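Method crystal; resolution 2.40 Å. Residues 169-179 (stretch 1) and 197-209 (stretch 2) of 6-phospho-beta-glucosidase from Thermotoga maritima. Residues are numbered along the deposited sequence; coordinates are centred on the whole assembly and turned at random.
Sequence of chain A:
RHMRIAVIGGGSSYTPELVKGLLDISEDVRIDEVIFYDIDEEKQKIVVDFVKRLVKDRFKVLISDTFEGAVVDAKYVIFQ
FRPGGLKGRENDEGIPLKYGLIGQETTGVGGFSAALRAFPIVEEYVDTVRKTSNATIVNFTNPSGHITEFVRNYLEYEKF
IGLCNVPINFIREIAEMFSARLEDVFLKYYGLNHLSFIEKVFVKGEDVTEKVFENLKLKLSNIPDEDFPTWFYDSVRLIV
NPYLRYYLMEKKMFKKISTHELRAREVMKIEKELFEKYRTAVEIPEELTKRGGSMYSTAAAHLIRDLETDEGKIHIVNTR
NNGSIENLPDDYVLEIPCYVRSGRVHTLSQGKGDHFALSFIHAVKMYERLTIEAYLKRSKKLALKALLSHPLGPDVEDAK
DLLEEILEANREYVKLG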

# COMPACT_ATOMS: atom_id res chain seq x y z
N ASN A 169 23.28 7.55 22.19
CA ASN A 169 24.72 7.44 22.25
C ASN A 169 25.34 7.90 20.95
O ASN A 169 26.35 8.60 20.97
CB ASN A 169 25.14 6.00 22.57
CG ASN A 169 25.03 5.70 24.05
OD1 ASN A 169 25.35 6.54 24.88
ND2 ASN A 169 24.54 4.51 24.38
N PHE A 170 24.73 7.53 19.82
CA PHE A 170 25.24 7.99 18.55
C PHE A 170 25.13 9.50 18.42
O PHE A 170 26.09 10.17 17.98
CB PHE A 170 24.59 7.32 17.33
CG PHE A 170 25.25 7.77 16.04
CD1 PHE A 170 26.46 7.20 15.64
CD2 PHE A 170 24.73 8.85 15.30
CE1 PHE A 170 27.12 7.63 14.47
CE2 PHE A 170 25.38 9.29 14.14
CZ PHE A 170 26.56 8.67 13.72
N ILE A 171 23.97 10.04 18.78
CA ILE A 171 23.73 11.49 18.72
C ILE A 171 24.75 12.23 19.58
O ILE A 171 25.30 13.26 19.17
CB ILE A 171 22.24 11.86 19.13
CG1 ILE A 171 21.28 11.68 17.94
CG2 ILE A 171 22.12 13.28 19.64
CD1 ILE A 171 19.83 11.44 18.33
N ARG A 172 25.03 11.68 20.76
CA ARG A 172 26.08 12.24 21.63
C ARG A 172 27.46 12.23 20.99
O ARG A 172 28.18 13.21 21.05
CB ARG A 172 26.11 11.50 22.96
CG ARG A 172 26.78 12.26 24.13
CD ARG A 172 27.68 11.36 25.02
NE ARG A 172 27.69 9.95 24.59
CZ ARG A 172 28.67 9.38 23.87
NH1 ARG A 172 29.74 10.09 23.50
NH2 ARG A 172 28.57 8.09 23.52
N GLU A 173 27.81 11.12 20.35
CA GLU A 173 29.11 10.98 19.70
C GLU A 173 29.26 12.06 18.60
O GLU A 173 30.30 12.72 18.50
CB GLU A 173 29.19 9.58 19.10
CG GLU A 173 30.59 9.18 18.65
CD GLU A 173 30.71 7.67 18.52
OE1 GLU A 173 29.71 6.97 18.87
OE2 GLU A 173 31.81 7.20 18.09
N ILE A 174 28.20 12.24 17.80
CA ILE A 174 28.17 13.24 16.73
C ILE A 174 28.24 14.65 17.27
O ILE A 174 29.03 15.49 16.77
CB ILE A 174 26.90 13.07 15.87
CG1 ILE A 174 26.95 11.76 15.10
CG2 ILE A 174 26.75 14.22 14.89
CD1 ILE A 174 28.27 11.51 14.47
N ALA A 175 27.43 14.92 18.28
CA ALA A 175 27.48 16.24 18.91
C ALA A 175 28.87 16.58 19.44
O ALA A 175 29.30 17.74 19.36
CB ALA A 175 26.43 16.36 20.00
N GLU A 176 29.56 15.58 19.98
CA GLU A 176 30.95 15.76 20.46
C GLU A 176 31.91 16.01 19.30
O GLU A 176 32.75 16.90 19.38
CB GLU A 176 31.39 14.51 21.24
CG GLU A 176 31.74 14.76 22.70
CD GLU A 176 30.85 13.99 23.66
OE1 GLU A 176 30.68 12.75 23.45
OE2 GLU A 176 30.32 14.61 24.61
N MET A 177 31.77 15.23 18.23
CA MET A 177 32.61 15.38 17.04
C MET A 177 32.60 16.81 16.50
O MET A 177 33.62 17.34 16.06
CB MET A 177 32.03 14.51 15.92
CG MET A 177 32.62 13.13 15.71
SD MET A 177 32.18 12.60 14.03
CE MET A 177 33.20 13.69 13.06
N PHE A 178 31.42 17.42 16.49
CA PHE A 178 31.22 18.71 15.82
C PHE A 178 31.02 19.87 16.80
O PHE A 178 30.68 20.97 16.38
CB PHE A 178 30.00 18.66 14.86
CG PHE A 178 30.21 17.76 13.68
CD1 PHE A 178 30.85 18.23 12.53
CD2 PHE A 178 29.79 16.42 13.72
CE1 PHE A 178 31.07 17.40 11.44
CE2 PHE A 178 30.01 15.58 12.62
CZ PHE A 178 30.67 16.07 11.48
N SER A 179 31.21 19.63 18.10
CA SER A 179 31.13 20.71 19.10
C SER A 179 29.73 21.35 19.12
O SER A 179 29.59 22.59 19.22
CB SER A 179 32.22 21.79 18.86
OG SER A 179 33.52 21.23 18.89
N PHE A 197 20.07 1.47 11.35
CA PHE A 197 20.96 1.92 10.30
C PHE A 197 20.86 3.43 10.22
O PHE A 197 19.78 4.00 10.37
CB PHE A 197 20.57 1.24 8.97
CG PHE A 197 20.55 -0.26 9.06
CD1 PHE A 197 19.41 -0.94 9.54
CD2 PHE A 197 21.68 -1.00 8.70
CE1 PHE A 197 19.39 -2.31 9.65
CE2 PHE A 197 21.66 -2.37 8.78
CZ PHE A 197 20.52 -3.04 9.25
N ILE A 198 21.99 4.09 10.01
CA ILE A 198 21.98 5.52 9.78
C ILE A 198 22.46 5.75 8.37
O ILE A 198 23.54 5.28 7.97
CB ILE A 198 22.87 6.27 10.84
CG1 ILE A 198 22.31 6.07 12.24
CG2 ILE A 198 22.99 7.79 10.51
CD1 ILE A 198 23.26 6.48 13.37
N GLU A 199 21.65 6.49 7.62
CA GLU A 199 21.91 6.74 6.21
C GLU A 199 22.46 8.14 6.01
O GLU A 199 23.31 8.35 5.13
CB GLU A 199 20.61 6.52 5.42
CG GLU A 199 20.78 6.31 3.92
CD GLU A 199 19.55 5.68 3.28
OE1 GLU A 199 18.72 5.07 3.98
OE2 GLU A 199 19.41 5.80 2.06
N LYS A 200 21.97 9.09 6.81
CA LYS A 200 22.38 10.50 6.69
C LYS A 200 22.59 11.12 8.06
O LYS A 200 21.89 10.79 9.01
CB LYS A 200 21.33 11.33 5.88
CG LYS A 200 20.95 10.72 4.51
CD LYS A 200 21.27 11.61 3.33
CE LYS A 200 22.39 11.04 2.43
NZ LYS A 200 23.28 12.20 1.89
N VAL A 201 23.56 12.02 8.14
CA VAL A 201 23.79 12.77 9.36
C VAL A 201 23.82 14.25 9.04
O VAL A 201 24.54 14.70 8.16
CB VAL A 201 25.11 12.40 10.07
CG1 VAL A 201 25.27 13.27 11.31
CG2 VAL A 201 25.10 10.97 10.49
N PHE A 202 23.01 15.00 9.78
CA PHE A 202 22.97 16.44 9.67
C PHE A 202 23.33 17.07 11.02
O PHE A 202 22.80 16.65 12.06
CB PHE A 202 21.56 16.94 9.28
CG PHE A 202 21.08 16.48 7.91
CD1 PHE A 202 20.39 15.27 7.76
CD2 PHE A 202 21.27 17.29 6.79
CE1 PHE A 202 19.93 14.87 6.50
CE2 PHE A 202 20.82 16.89 5.53
CZ PHE A 202 20.15 15.68 5.38
N VAL A 203 24.21 18.07 11.00
CA VAL A 203 24.54 18.83 12.20
C VAL A 203 24.29 20.30 11.89
O VAL A 203 24.89 20.88 10.97
CB VAL A 203 26.00 18.62 12.64
CG1 VAL A 203 26.39 19.67 13.72
CG2 VAL A 203 26.18 17.20 13.14
N LYS A 204 23.41 20.92 12.68
CA LYS A 204 22.96 22.29 12.39
C LYS A 204 22.54 22.51 10.91
O LYS A 204 22.81 23.56 10.32
CB LYS A 204 24.02 23.33 12.80
CG LYS A 204 24.15 23.53 14.31
CD LYS A 204 25.33 24.43 14.65
CE LYS A 204 25.68 24.33 16.13
NZ LYS A 204 26.84 25.19 16.52
N GLY A 205 21.88 21.49 10.33
CA GLY A 205 21.44 21.55 8.96
C GLY A 205 22.44 21.16 7.90
O GLY A 205 22.02 20.90 6.78
N GLU A 206 23.73 21.15 8.21
CA GLU A 206 24.71 20.69 7.22
C GLU A 206 24.75 19.15 7.17
O GLU A 206 24.80 18.49 8.20
CB GLU A 206 26.11 21.28 7.46
CG GLU A 206 27.12 20.74 6.44
CD GLU A 206 28.58 21.13 6.69
OE1 GLU A 206 28.85 21.99 7.56
OE2 GLU A 206 29.46 20.55 5.99
N ASP A 207 24.73 18.62 5.95
CA ASP A 207 25.00 17.22 5.67
C ASP A 207 26.50 16.92 5.89
O ASP A 207 27.36 17.34 5.12
CB ASP A 207 24.56 16.89 4.24
CG ASP A 207 24.57 15.39 3.94
OD1 ASP A 207 25.24 14.62 4.66
OD2 ASP A 207 23.94 14.89 2.99
N VAL A 208 26.77 16.18 6.96
CA VAL A 208 28.13 15.84 7.38
C VAL A 208 28.36 14.35 7.31
O VAL A 208 29.35 13.84 7.86
CB VAL A 208 28.37 16.34 8.80
CG1 VAL A 208 28.36 17.87 8.83
CG2 VAL A 208 27.31 15.77 9.77
N THR A 209 27.45 13.65 6.63
CA THR A 209 27.51 12.19 6.46
C THR A 209 28.92 11.68 6.05
O THR A 209 29.45 10.78 6.72
CB THR A 209 26.43 11.72 5.46
OG1 THR A 209 25.17 12.28 5.83
CG2 THR A 209 26.20 10.21 5.55

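All six close contacts between the two stretches, mainly helix 169-177 and strand 197-203, are between apolar side chains; no hydrogen bond crosses, and 349 Å² is buried in total. The two axes approach to 9.9 Å with 51° between their N-to-C directions, and Phe170, Ile174 and Phe178, spaced four apart, all direct CA-to-CB toward the other stretch.

Phe178, which has 71 Å² covered, contributes most. It is the first residue to leave helical phi/psi (-109°/8°), yet Phe178 N still bonds to Ile174 O at 3.1 Å. With chi1 at -67° (m), its ring reaches Val203, which begins the turn in stretch 2, and Val208, two residues beyond it: Phe178 CD2 lies 3.7 Å from Val203 CG2, and Phe178 CZ lies 3.5 Å from Val208 CB. Both approaches are oblique to the ring. The backbone is also close here, with Phe178 CA and Val203 CA 7.6 Å apart.

Phe170, with 54 Å² covered, extends its ring with chi1 at -175° (t). Ile198 CD1 sits over one face, 3.5 Å from the centroid of the Phe170 ring and 18° off the normal, which is CH-pi geometry; the closest atom pair is Phe170 CD2 to Ile198 CD1 at 3.4 Å. Val201 CG2 instead meets the ring edge, near its plane, 4.0 Å from Phe170 CE2.

Val203, with 50 Å² covered, touches both Phe178 and Ile174, because Val203 CG2 also lies 3.5 Å from Ile174 CG2. Ile174 CG2 is also 4.0 Å from Val201 CG1, so Ile174 bridges two strand residues. Val203 opens a type I' turn ending at Glu206, held by Val203 N to Glu206 O (2.9 Å) and Glu206 N to Val203 O (3.0 Å); beyond it, Val208 N bonds to Val201 O at 2.9 Å, tying together two residues whose CA-to-CB bonds both point toward stretch 1.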